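Long-range contacts in insecticidal crystal protein Cry7Cal (Bacillus thuringiensis, PDB 5ZI1), which probably acts as a pore-forming toxin that binds receptors of insect gut cells, as other three-domain delta endotoxins do, and is active against locusts: residues A[253-258]-A[448-453]; A[284-289]-A[434-439]; A[352-357]-A[430-435]; A[356-361]-A[405-410]. All coordinates share one frame; numbering follows the deposited sequence.

Contact 1: A[253-258]-A[448-453]; sequences IFTDPI and PVLGWT
Thr255 carries OG1 between its backbone N and carbonyl carbon (chi1 44°), Trp452 has CG anti to its carbonyl carbon, and chi2 of Trp452 (81°) turns the indole so that its N-H faces the hydroxyl. Trp452 NE1 donates to Thr255 OG1 at 3.1 Å, almost straight at 166°, with the oxygen at the indole edge in the ring plane. Thr255 CG2 packs close to the same nitrogen, 3.2 Å from Trp452 NE1. In the backbone, Trp452 N reaches Ile253 O at 2.8 Å, and Ile253 N answers to Trp452 O. After this pair Thr255 N donates to Leu450 O at 3.1 Å, and farther on Ile258 N meets Pro448 O at 2.9 Å. Between these two bonds a water bridges Asp256 O, Leu450 N and Thr255 OG1. On the opposite sheet face from Trp452, the Phe254 ring lies over Gly451, whose CA sits 3.7 Å from the ring centroid in a CH-pi contact. Val449 CG2 lies beside Pro257 CB (3.9 Å), and Ile258 CD1 meets Leu450 CG at 3.8 Å. Asp256 makes salt bridges to Arg217 and Arg220 of helix 208-227, tying this edge to the helical domain. The pairing is antiparallel: short strand 252-254 forms an edge of the three-stranded sheet in the beta-prism domain, the second domain of three-domain Cry toxins.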
loop_
_atom_site.group_PDB
_atom_site.type_symbol
_atom_site.label_atom_id
_atom_site.label_comp_id
_atom_site.label_asym_id
_atom_site.label_seq_id
_atom_site.Cartn_x
_atom_site.Cartn_y
_atom_site.Cartn_z
ATOM N N ILE A 253 -2.654 -6.816 1.179
ATOM C CA ILE A 253 -2.016 -7.748 0.261
ATOM C C ILE A 253 -1.885 -9.120 0.909
ATOM O O ILE A 253 -1.908 -9.267 2.138
ATOM C CB ILE A 253 -0.651 -7.244 -0.210
ATOM C CG1 ILE A 253 0.246 -6.947 0.973
ATOM C CG2 ILE A 253 -0.828 -6.015 -1.134
ATOM C CD1 ILE A 253 1.489 -6.169 0.553
ATOM N N PHE A 254 -1.744 -10.138 0.053
ATOM C CA PHE A 254 -1.751 -11.538 0.482
ATOM C C PHE A 254 -0.445 -12.224 0.139
ATOM O O PHE A 254 0.043 -12.106 -0.990
ATOM C CB PHE A 254 -2.916 -12.303 -0.141
ATOM C CG PHE A 254 -4.243 -11.954 0.484
ATOM C CD1 PHE A 254 -4.896 -10.753 0.146
ATOM C CD2 PHE A 254 -4.813 -12.788 1.449
ATOM C CE1 PHE A 254 -6.115 -10.415 0.712
ATOM C CE2 PHE A 254 -6.026 -12.457 2.034
ATOM C CZ PHE A 254 -6.676 -11.257 1.677
ATOM N N THR A 255 0.114 -12.929 1.129
ATOM C CA THR A 255 1.278 -13.782 0.944
ATOM C C THR A 255 0.864 -15.053 0.202
ATOM O O THR A 255 -0.328 -15.343 0.038
ATOM C CB THR A 255 1.927 -14.123 2.296
ATOM O OG1 THR A 255 0.921 -14.474 3.261
ATOM C CG2 THR A 255 2.754 -12.950 2.842
ATOM N N ASP A 256 1.859 -15.814 -0.265
ATOM C CA ASP A 256 1.554 -16.998 -1.067
ATOM C C ASP A 256 0.699 -17.979 -0.267
ATOM O O ASP A 256 0.820 -18.065 0.962
ATOM C CB ASP A 256 2.829 -17.698 -1.530
ATOM C CG ASP A 256 3.661 -16.838 -2.460
ATOM O OD1 ASP A 256 3.143 -15.790 -2.928
ATOM O OD2 ASP A 256 4.828 -17.213 -2.731
ATOM N N PRO A 257 -0.190 -18.719 -0.929
ATOM C CA PRO A 257 -1.030 -19.671 -0.185
ATOM C C PRO A 257 -0.178 -20.686 0.564
ATOM O O PRO A 257 0.908 -21.071 0.120
ATOM C CB PRO A 257 -1.887 -20.323 -1.275
ATOM C CG PRO A 257 -1.939 -19.223 -2.402
ATOM C CD PRO A 257 -0.539 -18.647 -2.363
ATOM N N ILE A 258 -0.661 -21.075 1.741
ATOM C CA ILE A 258 0.073 -22.010 2.606
ATOM C C ILE A 258 -0.346 -23.402 2.158
ATOM O O ILE A 258 -1.269 -24.020 2.691
ATOM C CB ILE A 258 -0.211 -21.774 4.091
ATOM C CG1 ILE A 258 0.019 -20.314 4.494
ATOM C CG2 ILE A 258 0.625 -22.712 4.949
ATOM C CD1 ILE A 258 -0.429 -20.077 5.921
ATOM N N PRO A 448 -5.022 -22.245 3.391
ATOM C CA PRO A 448 -5.284 -20.866 3.814
ATOM C C PRO A 448 -4.382 -19.870 3.104
ATOM O O PRO A 448 -3.321 -20.205 2.577
ATOM C CB PRO A 448 -4.975 -20.898 5.314
ATOM C CG PRO A 448 -4.323 -22.274 5.569
ATOM C CD PRO A 448 -4.040 -22.894 4.265
ATOM N N VAL A 449 -4.825 -18.620 3.076
ATOM C CA VAL A 449 -4.005 -17.546 2.531
ATOM C C VAL A 449 -4.056 -16.384 3.507
ATOM O O VAL A 449 -5.139 -15.992 3.956
ATOM C CB VAL A 449 -4.464 -17.103 1.130
ATOM C CG1 VAL A 449 -3.378 -16.289 0.467
ATOM C CG2 VAL A 449 -4.825 -18.282 0.279
ATOM N N LEU A 450 -2.893 -15.838 3.842
ATOM C CA LEU A 450 -2.789 -14.807 4.860
ATOM C C LEU A 450 -2.805 -13.415 4.217
ATOM O O LEU A 450 -2.138 -13.173 3.198
ATOM C CB LEU A 450 -1.522 -15.025 5.696
ATOM C CG LEU A 450 -1.367 -16.383 6.439
ATOM C CD1 LEU A 450 -0.120 -16.403 7.305
ATOM C CD2 LEU A 450 -2.587 -16.740 7.287
ATOM N N GLY A 451 -3.586 -12.515 4.806
ATOM C CA GLY A 451 -3.698 -11.131 4.347
ATOM C C GLY A 451 -3.098 -10.189 5.375
ATOM O O GLY A 451 -3.259 -10.390 6.591
ATOM N N TRP A 452 -2.399 -9.169 4.873
ATOM C CA TRP A 452 -1.621 -8.221 5.659
ATOM C C TRP A 452 -2.013 -6.787 5.317
ATOM O O TRP A 452 -2.294 -6.472 4.151
ATOM C CB TRP A 452 -0.123 -8.413 5.378
ATOM C CG TRP A 452 0.332 -9.830 5.540
ATOM C CD1 TRP A 452 0.209 -10.833 4.642
ATOM C CD2 TRP A 452 0.963 -10.396 6.697
ATOM N NE1 TRP A 452 0.728 -12.001 5.160
ATOM C CE2 TRP A 452 1.199 -11.754 6.421
ATOM C CE3 TRP A 452 1.357 -9.879 7.934
ATOM C CZ2 TRP A 452 1.818 -12.611 7.340
ATOM C CZ3 TRP A 452 1.972 -10.733 8.853
ATOM C CH2 TRP A 452 2.196 -12.082 8.545
ATOM N N THR A 453 -1.998 -5.913 6.327
ATOM C CA THR A 453 -2.129 -4.472 6.131
ATOM C C THR A 453 -0.856 -3.762 6.588
ATOM O O THR A 453 -0.081 -4.287 7.391
ATOM C CB THR A 453 -3.331 -3.902 6.877
ATOM O OG1 THR A 453 -3.184 -4.143 8.296
ATOM C CG2 THR A 453 -4.630 -4.506 6.340
HETATM O O HOH W 1 0.062 -16.835 3.116
#

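Contact 2: A[284-289]-A[434-439]; sequences NRAIPK and YVSEIF
Ser436 OG donates to Ala286 O at 2.8 Å, meeting the carbonyl from the side, with a C=O...donor angle of 119°. Ala286 ends helix 279-286, and the hydroxyl gives that last carbonyl a partner from the strand; a weaker, alternative acceptor for the same proton is Val449 O. Equally short is the salt bridge from Arg285 NH1 to Glu437 OE1, 2.8 Å. The arginine chain bends at chi2 and chi3 and passes obliquely across the glutamate, Arg285 CG lying 3.6 Å from Glu437 CG. The Phe439 ring, its plane 22° from that of the guanidinium, sets CD2 over one guanidinium face, toward the rim, and Arg285 NH2 is 3.4 Å from Phe439 CE2. Past the helix end, Pro288 CG sits over the Tyr434 ring, 3.8 Å from its centroid, in a CH-pi contact. The Tyr434 hydroxyl is bonded to Tyr335 OH, outside this contact. The salt bridge at NH1 and Phe439 CD2 over one face probably limit how the guanidinium can turn, while the carboxylate balances its charge.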
loop_
_atom_site.group_PDB
_atom_site.type_symbol
_atom_site.label_atom_id
_atom_site.label_comp_id
_atom_site.label_asym_id
_atom_site.label_seq_id
_atom_site.Cartn_x
_atom_site.Cartn_y
_atom_site.Cartn_z
ATOM N N ASN A 284 -11.899 -14.689 -6.231
ATOM C CA ASN A 284 -12.994 -14.202 -5.399
ATOM C C ASN A 284 -12.972 -14.826 -4.004
ATOM O O ASN A 284 -13.410 -14.187 -3.045
ATOM C CB ASN A 284 -14.346 -14.454 -6.079
ATOM C CG ASN A 284 -14.628 -13.474 -7.239
ATOM O OD1 ASN A 284 -14.137 -12.339 -7.260
ATOM N ND2 ASN A 284 -15.433 -13.917 -8.199
ATOM N N ARG A 285 -12.481 -16.063 -3.851
ATOM C CA ARG A 285 -12.439 -16.636 -2.503
ATOM C C ARG A 285 -11.171 -16.270 -1.764
ATOM O O ARG A 285 -11.197 -16.165 -0.535
ATOM C CB ARG A 285 -12.606 -18.164 -2.531
ATOM C CG ARG A 285 -12.277 -18.867 -1.210
ATOM C CD ARG A 285 -13.520 -18.911 -0.322
ATOM N NE ARG A 285 -14.684 -19.487 -0.985
ATOM C CZ ARG A 285 -14.793 -20.772 -1.277
ATOM N NH1 ARG A 285 -13.803 -21.591 -0.940
ATOM N NH2 ARG A 285 -15.884 -21.232 -1.865
ATOM N N ALA A 286 -10.082 -15.999 -2.481
ATOM C CA ALA A 286 -8.858 -15.574 -1.812
ATOM C C ALA A 286 -8.852 -14.097 -1.425
ATOM O O ALA A 286 -8.187 -13.725 -0.458
ATOM C CB ALA A 286 -7.654 -15.841 -2.707
ATOM N N ILE A 287 -9.523 -13.237 -2.179
ATOM C CA ILE A 287 -9.363 -11.792 -2.066
ATOM C C ILE A 287 -10.709 -11.179 -1.704
ATOM O O ILE A 287 -11.595 -11.052 -2.553
ATOM C CB ILE A 287 -8.819 -11.195 -3.374
ATOM C CG1 ILE A 287 -7.530 -11.931 -3.766
ATOM C CG2 ILE A 287 -8.622 -9.688 -3.249
ATOM C CD1 ILE A 287 -6.398 -11.721 -2.810
ATOM N N PRO A 288 -10.906 -10.800 -0.441
ATOM C CA PRO A 288 -12.191 -10.225 -0.033
ATOM C C PRO A 288 -12.447 -8.924 -0.772
ATOM O O PRO A 288 -11.526 -8.277 -1.267
ATOM C CB PRO A 288 -12.014 -9.982 1.466
ATOM C CG PRO A 288 -10.817 -10.817 1.863
ATOM C CD PRO A 288 -9.931 -10.764 0.656
ATOM N N LYS A 289 -13.723 -8.558 -0.857
ATOM C CA LYS A 289 -14.111 -7.297 -1.481
ATOM C C LYS A 289 -13.519 -6.109 -0.720
ATOM O O LYS A 289 -13.318 -6.177 0.495
ATOM C CB LYS A 289 -15.637 -7.169 -1.531
ATOM C CG LYS A 289 -16.321 -8.151 -2.514
ATOM C CD LYS A 289 -15.768 -8.038 -3.943
ATOM C CE LYS A 289 -16.280 -9.162 -4.864
ATOM N NZ LYS A 289 -15.380 -10.379 -4.925
ATOM N N TYR A 434 -5.922 -10.880 7.752
ATOM C CA TYR A 434 -6.992 -11.709 7.225
ATOM C C TYR A 434 -6.481 -13.132 7.065
ATOM O O TYR A 434 -5.274 -13.377 7.034
ATOM C CB TYR A 434 -7.523 -11.151 5.876
ATOM C CG TYR A 434 -8.931 -11.626 5.592
ATOM C CD1 TYR A 434 -10.022 -10.979 6.159
ATOM C CD2 TYR A 434 -9.165 -12.763 4.827
ATOM C CE1 TYR A 434 -11.312 -11.429 5.962
ATOM C CE2 TYR A 434 -10.465 -13.223 4.614
ATOM C CZ TYR A 434 -11.533 -12.541 5.187
ATOM O OH TYR A 434 -12.830 -12.970 4.991
ATOM N N VAL A 435 -7.422 -14.068 6.958
ATOM C CA VAL A 435 -7.126 -15.438 6.540
ATOM C C VAL A 435 -8.220 -15.860 5.574
ATOM O O VAL A 435 -9.353 -16.118 5.999
ATOM C CB VAL A 435 -7.063 -16.438 7.706
ATOM C CG1 VAL A 435 -6.506 -17.769 7.188
ATOM C CG2 VAL A 435 -6.248 -15.883 8.892
ATOM N N SER A 436 -7.889 -15.954 4.294
ATOM C CA SER A 436 -8.819 -16.480 3.315
ATOM C C SER A 436 -8.411 -17.917 2.994
ATOM O O SER A 436 -7.662 -18.546 3.743
ATOM C CB SER A 436 -8.831 -15.585 2.074
ATOM O OG SER A 436 -7.538 -15.534 1.511
ATOM N N GLU A 437 -8.877 -18.438 1.870
ATOM C CA GLU A 437 -8.471 -19.766 1.458
ATOM C C GLU A 437 -8.482 -19.834 -0.062
ATOM O O GLU A 437 -8.992 -18.940 -0.752
ATOM C CB GLU A 437 -9.389 -20.831 2.039
ATOM C CG GLU A 437 -10.748 -20.789 1.431
ATOM C CD GLU A 437 -11.765 -21.592 2.193
ATOM O OE1 GLU A 437 -12.870 -21.807 1.645
ATOM O OE2 GLU A 437 -11.471 -21.990 3.345
ATOM N N ILE A 438 -7.911 -20.930 -0.558
ATOM C CA ILE A 438 -7.899 -21.272 -1.967
ATOM C C ILE A 438 -9.156 -22.064 -2.279
ATOM O O ILE A 438 -9.437 -23.079 -1.627
ATOM C CB ILE A 438 -6.642 -22.083 -2.314
ATOM C CG1 ILE A 438 -5.410 -21.190 -2.298
ATOM C CG2 ILE A 438 -6.786 -22.733 -3.665
ATOM C CD1 ILE A 438 -5.467 -20.048 -3.348
ATOM N N PHE A 439 -9.911 -21.602 -3.278
ATOM C CA PHE A 439 -11.050 -22.348 -3.795
ATOM C C PHE A 439 -10.569 -23.670 -4.383
ATOM O O PHE A 439 -9.860 -23.693 -5.392
ATOM C CB PHE A 439 -11.765 -21.521 -4.866
ATOM C CG PHE A 439 -13.156 -21.993 -5.168
ATOM C CD1 PHE A 439 -13.381 -23.271 -5.662
ATOM C CD2 PHE A 439 -14.245 -21.150 -4.966
ATOM C CE1 PHE A 439 -14.669 -23.721 -5.930
ATOM C CE2 PHE A 439 -15.541 -21.577 -5.249
ATOM C CZ PHE A 439 -15.753 -22.868 -5.732
#

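Contact 3: A[352-357]-A[430-435]; sequences KDIYQT and HRLSYV
Ile354 and Leu432 make the tight part of this crossing: their side chains lie side by side and point the same way, with Ile354 CB 3.8 Å from Leu432 CB. Next to them Leu432 N donates to Ile354 O at 2.8 Å, and the same oxygen receives a CA-H...O contact from Arg431 CA at 3.2 Å. Because the strand axes run at 102° to each other, the direct backbone bonding stays at this one point. Around it, water takes over. One molecule accepts from Ile354 N and donates to Leu432 O, and another lies between Tyr355 O and His430 O. On the polar side Arg431 bends at chi3 (64°) and points NE at Asp353 OD1, a 2.9 Å salt bridge. The oxygen lies in the guanidinium plane, whereas NE meets the carboxylate from above its plane. A third water receives Arg431 NH2 and donates to Asp353 OD2 at 2.6 Å. Tyr428 OH also holds OD2, and Thr453 OG1 takes Arg431 NH1. Classic beta bulges interrupt both strands, at Tyr355-Gln356 and at Ser433-Tyr434. Two strands of separate antiparallel sheets that cross in the buried interior are consistent with the three-sheet packing of the Cry beta-prism domain.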
loop_
_atom_site.group_PDB
_atom_site.type_symbol
_atom_site.label_atom_id
_atom_site.label_comp_id
_atom_site.label_asym_id
_atom_site.label_seq_id
_atom_site.Cartn_x
_atom_site.Cartn_y
_atom_site.Cartn_z
ATOM N N LYS A 352 -2.924 -6.584 19.236
ATOM C CA LYS A 352 -1.623 -7.071 18.806
ATOM C C LYS A 352 -1.383 -6.780 17.332
ATOM O O LYS A 352 -2.262 -7.000 16.495
ATOM C CB LYS A 352 -1.503 -8.578 19.030
ATOM C CG LYS A 352 -1.653 -9.005 20.481
ATOM C CD LYS A 352 -1.425 -10.504 20.627
ATOM C CE LYS A 352 -1.475 -10.950 22.090
ATOM N NZ LYS A 352 -2.818 -11.495 22.430
ATOM N N ASP A 353 -0.179 -6.322 17.011
ATOM C CA ASP A 353 0.331 -6.416 15.652
ATOM C C ASP A 353 1.013 -7.765 15.530
ATOM O O ASP A 353 2.078 -7.976 16.111
ATOM C CB ASP A 353 1.319 -5.303 15.322
ATOM C CG ASP A 353 0.648 -4.047 14.881
ATOM O OD1 ASP A 353 -0.604 -4.042 14.727
ATOM O OD2 ASP A 353 1.395 -3.066 14.694
ATOM N N ILE A 354 0.400 -8.673 14.778
ATOM C CA ILE A 354 1.077 -9.893 14.361
ATOM C C ILE A 354 1.966 -9.528 13.181
ATOM O O ILE A 354 1.473 -9.283 12.080
ATOM C CB ILE A 354 0.085 -10.993 13.982
ATOM C CG1 ILE A 354 -0.910 -11.212 15.123
ATOM C CG2 ILE A 354 0.861 -12.281 13.553
ATOM C CD1 ILE A 354 -0.245 -11.610 16.455
ATOM N N TYR A 355 3.275 -9.489 13.416
ATOM C CA TYR A 355 4.272 -9.110 12.432
ATOM C C TYR A 355 4.929 -10.298 11.736
ATOM O O TYR A 355 5.740 -10.086 10.825
ATOM C CB TYR A 355 5.352 -8.257 13.107
ATOM C CG TYR A 355 6.085 -8.979 14.232
ATOM C CD1 TYR A 355 7.171 -9.808 13.961
ATOM C CD2 TYR A 355 5.691 -8.834 15.565
ATOM C CE1 TYR A 355 7.841 -10.478 14.970
ATOM C CE2 TYR A 355 6.366 -9.496 16.587
ATOM C CZ TYR A 355 7.440 -10.322 16.274
ATOM O OH TYR A 355 8.129 -10.980 17.261
ATOM N N GLN A 356 4.616 -11.532 12.133
ATOM C CA GLN A 356 5.256 -12.694 11.523
ATOM C C GLN A 356 4.424 -13.935 11.787
ATOM O O GLN A 356 3.799 -14.060 12.841
ATOM C CB GLN A 356 6.672 -12.896 12.068
ATOM C CG GLN A 356 7.428 -13.996 11.386
ATOM C CD GLN A 356 8.803 -14.213 11.974
ATOM O OE1 GLN A 356 9.808 -14.022 11.288
ATOM N NE2 GLN A 356 8.858 -14.631 13.243
ATOM N N THR A 357 4.430 -14.858 10.826
ATOM C CA THR A 357 3.822 -16.172 11.006
ATOM C C THR A 357 4.796 -17.251 10.559
ATOM O O THR A 357 5.705 -17.011 9.758
ATOM C CB THR A 357 2.499 -16.329 10.232
ATOM O OG1 THR A 357 2.748 -16.204 8.826
ATOM C CG2 THR A 357 1.487 -15.260 10.659
ATOM N N HIS A 430 4.334 -4.576 8.037
ATOM C CA HIS A 430 3.026 -5.164 7.805
ATOM C C HIS A 430 2.558 -5.916 9.045
ATOM O O HIS A 430 3.357 -6.364 9.874
ATOM C CB HIS A 430 3.053 -6.093 6.573
ATOM C CG HIS A 430 3.190 -5.363 5.262
ATOM N ND1 HIS A 430 4.414 -4.995 4.733
ATOM C CD2 HIS A 430 2.255 -4.923 4.382
ATOM C CE1 HIS A 430 4.226 -4.370 3.583
ATOM N NE2 HIS A 430 2.924 -4.312 3.348
ATOM N N ARG A 431 1.241 -6.064 9.153
ATOM C CA ARG A 431 0.603 -6.772 10.249
ATOM C C ARG A 431 -0.457 -7.684 9.659
ATOM O O ARG A 431 -1.053 -7.368 8.626
ATOM C CB ARG A 431 -0.051 -5.804 11.272
ATOM C CG ARG A 431 -1.454 -5.373 10.867
ATOM C CD ARG A 431 -2.158 -4.523 11.884
ATOM N NE ARG A 431 -1.505 -3.231 12.107
ATOM C CZ ARG A 431 -1.556 -2.207 11.257
ATOM N NH1 ARG A 431 -2.197 -2.325 10.095
ATOM N NH2 ARG A 431 -0.939 -1.078 11.559
ATOM N N LEU A 432 -0.681 -8.821 10.311
ATOM C CA LEU A 432 -1.657 -9.771 9.799
ATOM C C LEU A 432 -3.042 -9.165 9.886
ATOM O O LEU A 432 -3.394 -8.522 10.879
ATOM C CB LEU A 432 -1.603 -11.082 10.579
ATOM C CG LEU A 432 -2.464 -12.271 10.140
ATOM C CD1 LEU A 432 -2.032 -12.870 8.807
ATOM C CD2 LEU A 432 -2.370 -13.358 11.222
ATOM N N SER A 433 -3.834 -9.355 8.833
ATOM C CA SER A 433 -5.171 -8.796 8.817
ATOM C C SER A 433 -6.250 -9.774 8.409
ATOM O O SER A 433 -7.421 -9.526 8.722
ATOM C CB SER A 433 -5.233 -7.557 7.895
ATOM O OG SER A 433 -4.731 -7.827 6.583
ATOM N N TYR A 434 -5.922 -10.880 7.752
ATOM C CA TYR A 434 -6.992 -11.709 7.225
ATOM C C TYR A 434 -6.481 -13.132 7.065
ATOM O O TYR A 434 -5.274 -13.377 7.034
ATOM C CB TYR A 434 -7.523 -11.151 5.876
ATOM C CG TYR A 434 -8.931 -11.626 5.592
ATOM C CD1 TYR A 434 -10.022 -10.979 6.159
ATOM C CD2 TYR A 434 -9.165 -12.763 4.827
ATOM C CE1 TYR A 434 -11.312 -11.429 5.962
ATOM C CE2 TYR A 434 -10.465 -13.223 4.614
ATOM C CZ TYR A 434 -11.533 -12.541 5.187
ATOM O OH TYR A 434 -12.830 -12.970 4.991
ATOM N N VAL A 435 -7.422 -14.068 6.958
ATOM C CA VAL A 435 -7.126 -15.438 6.540
ATOM C C VAL A 435 -8.220 -15.860 5.574
ATOM O O VAL A 435 -9.353 -16.118 5.999
ATOM C CB VAL A 435 -7.063 -16.438 7.706
ATOM C CG1 VAL A 435 -6.506 -17.769 7.188
ATOM C CG2 VAL A 435 -6.248 -15.883 8.892
HETATM O O HOH W 2 -2.428 -8.063 13.358
HETATM O O HOH W 3 -0.277 -1.090 14.471
HETATM O O HOH W 4 5.614 -7.736 8.856
#

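Contact 4: A[356-361]-A[405-410]; sequences QTYSIA and STYSSD
The outer strand of a four-stranded antiparallel sheet with Greek-key strand order is docked here: 404-407 runs beside 352-365. Ser359 and Thr406 form the hydrogen-bonded pair, with Ser359 N to Thr406 O at 2.9 Å and Thr406 N to Ser359 O at 3.0 Å; a water links their hydroxyls, Ser359 OG and Thr406 OG1, and Lys404 NZ also bonds Thr406 OG1. Where the chain turns away after Tyr407, Ser408 continues the pairing in two ways. Its N donates to Thr357 O, and its OG accepts Thr357 N at 2.8 Å, a side chain standing in for a strand carbonyl. Gln356 extends from a CG anti to its backbone N (chi1 -175°), and Ser409 OG donates to Gln356 OE1 at 2.8 Å. On the opposite face from Thr406, the Tyr358 and Tyr407 rings cross obliquely, their planes 44° apart, with Tyr358 CD1 over one Tyr407 face, 3.4 Å from Tyr407 CE2. Tyr358 CB makes a CH-pi contact over that face, 4.2 Å from the ring centroid. Strand 369-382 flanks 352-365 on its other edge, and its Tyr379 hydroxyl bonds Tyr407 OH; Thr357 and Ser408 pack on Trp452 of strand 448-454 in the neighbouring three-stranded sheet.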
loop_
_atom_site.group_PDB
_atom_site.type_symbol
_atom_site.label_atom_id
_atom_site.label_comp_id
_atom_site.label_asym_id
_atom_site.label_seq_id
_atom_site.Cartn_x
_atom_site.Cartn_y
_atom_site.Cartn_z
ATOM N N GLN A 356 4.616 -11.532 12.133
ATOM C CA GLN A 356 5.256 -12.694 11.523
ATOM C C GLN A 356 4.424 -13.935 11.787
ATOM O O GLN A 356 3.799 -14.060 12.841
ATOM C CB GLN A 356 6.672 -12.896 12.068
ATOM C CG GLN A 356 7.428 -13.996 11.386
ATOM C CD GLN A 356 8.803 -14.213 11.974
ATOM O OE1 GLN A 356 9.808 -14.022 11.288
ATOM N NE2 GLN A 356 8.858 -14.631 13.243
ATOM N N THR A 357 4.430 -14.858 10.826
ATOM C CA THR A 357 3.822 -16.172 11.006
ATOM C C THR A 357 4.796 -17.251 10.559
ATOM O O THR A 357 5.705 -17.011 9.758
ATOM C CB THR A 357 2.499 -16.329 10.232
ATOM O OG1 THR A 357 2.748 -16.204 8.826
ATOM C CG2 THR A 357 1.487 -15.260 10.659
ATOM N N TYR A 358 4.603 -18.450 11.115
ATOM C CA TYR A 358 5.351 -19.650 10.761
ATOM C C TYR A 358 4.334 -20.755 10.566
ATOM O O TYR A 358 3.404 -20.890 11.370
ATOM C CB TYR A 358 6.372 -20.021 11.846
ATOM C CG TYR A 358 7.018 -21.402 11.696
ATOM C CD1 TYR A 358 8.042 -21.627 10.775
ATOM C CD2 TYR A 358 6.597 -22.472 12.476
ATOM C CE1 TYR A 358 8.616 -22.866 10.626
ATOM C CE2 TYR A 358 7.181 -23.732 12.346
ATOM C CZ TYR A 358 8.188 -23.918 11.424
ATOM O OH TYR A 358 8.764 -25.159 11.301
ATOM N N SER A 359 4.478 -21.524 9.484
ATOM C CA SER A 359 3.505 -22.572 9.202
ATOM C C SER A 359 4.194 -23.836 8.698
ATOM O O SER A 359 5.296 -23.787 8.146
ATOM C CB SER A 359 2.463 -22.104 8.176
ATOM O OG SER A 359 3.062 -21.877 6.908
ATOM N N ILE A 360 3.530 -24.971 8.904
ATOM C CA ILE A 360 3.898 -26.238 8.268
ATOM C C ILE A 360 2.790 -26.583 7.289
ATOM O O ILE A 360 1.619 -26.666 7.676
ATOM C CB ILE A 360 4.089 -27.398 9.271
ATOM C CG1 ILE A 360 5.105 -27.067 10.363
ATOM C CG2 ILE A 360 4.575 -28.684 8.526
ATOM C CD1 ILE A 360 6.531 -27.056 9.872
ATOM N N ALA A 361 3.157 -26.803 6.033
ATOM C CA ALA A 361 2.213 -27.262 5.024
ATOM C C ALA A 361 2.508 -28.720 4.688
ATOM O O ALA A 361 3.671 -29.140 4.663
ATOM C CB ALA A 361 2.282 -26.391 3.754
ATOM N N SER A 405 7.846 -25.984 5.419
ATOM C CA SER A 405 7.755 -24.952 6.432
ATOM C C SER A 405 7.976 -23.594 5.777
ATOM O O SER A 405 8.732 -23.470 4.808
ATOM C CB SER A 405 8.774 -25.191 7.541
ATOM O OG SER A 405 10.075 -25.143 7.001
ATOM N N THR A 406 7.306 -22.574 6.310
ATOM C CA THR A 406 7.351 -21.232 5.732
ATOM C C THR A 406 7.339 -20.196 6.845
ATOM O O THR A 406 6.608 -20.353 7.829
ATOM C CB THR A 406 6.163 -20.984 4.796
ATOM O OG1 THR A 406 6.071 -22.066 3.865
ATOM C CG2 THR A 406 6.296 -19.624 4.032
ATOM N N TYR A 407 8.177 -19.161 6.684
ATOM C CA TYR A 407 8.122 -17.933 7.474
ATOM C C TYR A 407 7.536 -16.802 6.630
ATOM O O TYR A 407 8.016 -16.524 5.527
ATOM C CB TYR A 407 9.515 -17.541 7.972
ATOM C CG TYR A 407 9.863 -18.101 9.342
ATOM C CD1 TYR A 407 9.416 -17.478 10.496
ATOM C CD2 TYR A 407 10.626 -19.260 9.477
ATOM C CE1 TYR A 407 9.714 -17.980 11.750
ATOM C CE2 TYR A 407 10.935 -19.767 10.720
ATOM C CZ TYR A 407 10.475 -19.126 11.860
ATOM O OH TYR A 407 10.767 -19.622 13.116
ATOM N N SER A 408 6.504 -16.144 7.154
ATOM C CA SER A 408 5.937 -14.986 6.467
ATOM C C SER A 408 7.009 -13.953 6.148
ATOM O O SER A 408 7.000 -13.336 5.071
ATOM C CB SER A 408 4.841 -14.358 7.326
ATOM O OG SER A 408 5.402 -13.769 8.480
ATOM N N SER A 409 7.941 -13.754 7.081
ATOM C CA SER A 409 8.995 -12.768 6.927
ATOM C C SER A 409 9.916 -13.068 5.769
ATOM O O SER A 409 10.816 -12.268 5.504
ATOM C CB SER A 409 9.817 -12.675 8.208
ATOM O OG SER A 409 10.362 -13.948 8.552
ATOM N N ASP A 410 9.747 -14.201 5.089
ATOM C CA ASP A 410 10.528 -14.433 3.883
ATOM C C ASP A 410 9.898 -13.810 2.644
ATOM O O ASP A 410 10.592 -13.650 1.636
ATOM C CB ASP A 410 10.735 -15.924 3.668
ATOM C CG ASP A 410 11.872 -16.458 4.505
ATOM O OD1 ASP A 410 13.007 -15.949 4.350
ATOM O OD2 ASP A 410 11.621 -17.345 5.348
HETATM O O HOH W 5 4.309 -23.611 5.128
#

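All four contacts lie in the middle, beta-prism domain. Contacts 1 and 2 adjoin, centres 9 Å apart, because strands 448-454 and 430-437 are sheet neighbours: Val449 O and Ser436 N lie 2.8 Å apart, and Phe254 CZ packs on Pro288 CD at 3.4 Å. Contacts 2 and 3 share strand 430-437, contact 3 touching it at its start and contact 2 from Tyr434 on, with centres 16 Å apart. Contacts 3 and 4 share Gln356 and Thr357 of strand 352-365, which thus crosses one sheet and pairs within another. Contact 4 approaches contact 1 through Leu450 CD1, 3.3 Å from Thr357 OG1. Along the chain, contacts 2, 3 and 4 are nested inside the loop that contact 1 closes.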